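Local coordinates for protein aspartokinase (Synechocystis, PDB 3L76) that probably catalyses the ATP-dependent phosphorylation of the beta-carboxyl group of aspartate, the first step towards lysine and threonine, and binds both end products at its ACT domains, at residues A[204-209]-A[213-218]. Numbering follows the deposited sequence.
Sequences ELASLG and LHPRAV
Gly209 and Leu213 are joined backbone to backbone: Leu213 N donates to Gly209 O over 3.0 Å, nearly straight at 163° and in the plane of the carbonyl. Glycine suits this place because, having no side chain, it lets the isobutyl group of Leu213 pack beside the bare Gly209 CA, 4.6 Å from Leu213 CD2. A chi1 of 88° swings CG of the buried leucine to the positive side of its backbone N, well off the anti position; CD1 lies anti to CA (chi2 167°), which leaves CD2 as the branch facing Gly209. A second, apolar touch lies where Ala206 CB meets Pro215 CG at 4.2 Å, a loose methyl-to-ring contact. With only a methyl on the alanine side, the CA atoms of Ala206 and Pro215 are 6.4 Å apart, and the proline ring, puckered C-gamma exo, offers its outermost carbon. Between these two contacts one water donates to Ala206 O at 3.2 Å and to Leu213 O at 2.8 Å, bridging two carbonyls that could not bond to each other. The whole is the connection between two helices of the amino acid kinase domain, running from helix 199-204 through the single 3-10 turn 206-208 to helix 215-224. Pro215 opens the second helix, a first-turn position where its missing N-H costs no helical bond, and it also rests on Leu203 of the preceding helix. His214 is the N-cap residue; its CB points away from 204-209, and ND1 is hydrogen-bonded to Asp156 OD2 of helix 154-166. On the regulatory side, Ala206 touches Ile366, while the Glu204 carboxylate hydrogen-bonds to Ser392 OG and Glu393 N of one lysine pocket and to Ser564 OG of the other, linking the end of helix 199-204 directly to the ACT domains.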
loop_
_atom_site.group_PDB
_atom_site.type_symbol
_atom_site.label_atom_id
_atom_site.label_comp_id
_atom_site.label_asym_id
_atom_site.label_seq_id
_atom_site.Cartn_x
_atom_site.Cartn_y
_atom_site.Cartn_z
ATOM N N GLU A 204 -6.374 8.134 33.980
ATOM C CA GLU A 204 -7.075 9.305 34.503
ATOM C C GLU A 204 -6.403 10.598 34.047
ATOM O O GLU A 204 -7.042 11.642 33.994
ATOM C CB GLU A 204 -7.209 9.265 36.030
ATOM C CG GLU A 204 -8.216 8.244 36.553
ATOM C CD GLU A 204 -9.669 8.604 36.235
ATOM O OE1 GLU A 204 -9.916 9.516 35.424
ATOM O OE2 GLU A 204 -10.581 7.954 36.783
ATOM N N LEU A 205 -5.118 10.514 33.705
ATOM C CA LEU A 205 -4.371 11.671 33.213
ATOM C C LEU A 205 -4.136 11.558 31.706
ATOM O O LEU A 205 -3.136 12.049 31.185
ATOM C CB LEU A 205 -3.028 11.819 33.948
ATOM C CG LEU A 205 -3.077 12.219 35.429
ATOM C CD1 LEU A 205 -1.793 11.849 36.189
ATOM C CD2 LEU A 205 -3.390 13.707 35.586
ATOM N N ALA A 206 -5.064 10.907 31.014
ATOM C CA ALA A 206 -4.977 10.722 29.563
ATOM C C ALA A 206 -4.428 11.931 28.813
ATOM O O ALA A 206 -3.610 11.787 27.903
ATOM C CB ALA A 206 -6.326 10.339 28.998
ATOM N N SER A 207 -4.883 13.118 29.188
ATOM C CA SER A 207 -4.466 14.345 28.518
ATOM C C SER A 207 -2.956 14.577 28.607
ATOM O O SER A 207 -2.360 15.140 27.691
ATOM C CB SER A 207 -5.218 15.557 29.088
ATOM O OG SER A 207 -4.640 15.990 30.309
ATOM N N LEU A 208 -2.337 14.160 29.709
ATOM C CA LEU A 208 -0.883 14.277 29.850
ATOM C C LEU A 208 -0.130 13.387 28.848
ATOM O O LEU A 208 1.071 13.538 28.646
ATOM C CB LEU A 208 -0.446 13.961 31.287
ATOM C CG LEU A 208 -0.207 15.120 32.267
ATOM C CD1 LEU A 208 -0.994 16.391 31.892
ATOM C CD2 LEU A 208 -0.515 14.669 33.681
ATOM N N GLY A 209 -0.841 12.459 28.223
ATOM C CA GLY A 209 -0.239 11.618 27.214
ATOM C C GLY A 209 -0.877 11.821 25.854
ATOM O O GLY A 209 -0.655 11.039 24.928
ATOM N N LEU A 213 0.782 8.672 23.737
ATOM C CA LEU A 213 0.207 7.324 23.688
ATOM C C LEU A 213 -1.303 7.175 23.919
ATOM O O LEU A 213 -1.953 8.031 24.499
ATOM C CB LEU A 213 1.017 6.309 24.504
ATOM C CG LEU A 213 0.765 6.071 25.984
ATOM C CD1 LEU A 213 1.497 4.798 26.404
ATOM C CD2 LEU A 213 1.243 7.255 26.776
ATOM N N HIS A 214 -1.808 6.043 23.438
ATOM C CA HIS A 214 -3.230 5.804 23.362
ATOM C C HIS A 214 -3.754 5.039 24.578
ATOM O O HIS A 214 -3.285 3.951 24.916
ATOM C CB HIS A 214 -3.589 5.124 22.032
ATOM C CG HIS A 214 -3.540 6.053 20.855
ATOM N ND1 HIS A 214 -2.387 6.279 20.130
ATOM C CD2 HIS A 214 -4.494 6.834 20.294
ATOM C CE1 HIS A 214 -2.637 7.151 19.168
ATOM N NE2 HIS A 214 -3.908 7.500 19.244
ATOM N N PRO A 215 -4.728 5.651 25.275
ATOM C CA PRO A 215 -5.316 5.066 26.486
ATOM C C PRO A 215 -5.669 3.580 26.364
ATOM O O PRO A 215 -5.436 2.835 27.325
ATOM C CB PRO A 215 -6.574 5.923 26.708
ATOM C CG PRO A 215 -6.162 7.259 26.213
ATOM C CD PRO A 215 -5.268 7.000 25.011
ATOM N N ARG A 216 -6.206 3.157 25.217
ATOM C CA ARG A 216 -6.615 1.763 25.023
ATOM C C ARG A 216 -5.444 0.809 25.227
ATOM O O ARG A 216 -5.612 -0.312 25.707
ATOM C CB ARG A 216 -7.247 1.551 23.644
ATOM C CG ARG A 216 -7.608 0.094 23.319
ATOM C CD ARG A 216 -9.096 -0.070 23.057
ATOM N NE ARG A 216 -9.674 1.167 22.537
ATOM C CZ ARG A 216 -10.980 1.404 22.430
ATOM N NH1 ARG A 216 -11.866 0.484 22.792
ATOM N NH2 ARG A 216 -11.402 2.567 21.951
ATOM N N ALA A 217 -4.252 1.273 24.867
ATOM C CA ALA A 217 -3.051 0.461 24.963
ATOM C C ALA A 217 -2.522 0.345 26.401
ATOM O O ALA A 217 -2.090 -0.733 26.847
ATOM C CB ALA A 217 -1.981 1.010 24.030
ATOM N N VAL A 218 -2.544 1.452 27.131
ATOM C CA VAL A 218 -2.149 1.388 28.531
ATOM C C VAL A 218 -3.117 0.495 29.316
ATOM O O VAL A 218 -2.704 -0.208 30.233
ATOM C CB VAL A 218 -1.960 2.791 29.168
ATOM C CG1 VAL A 218 -3.021 3.727 28.697
ATOM C CG2 VAL A 218 -1.973 2.697 30.677
HETATM O O HOH W 1 -2.786 8.797 27.088
#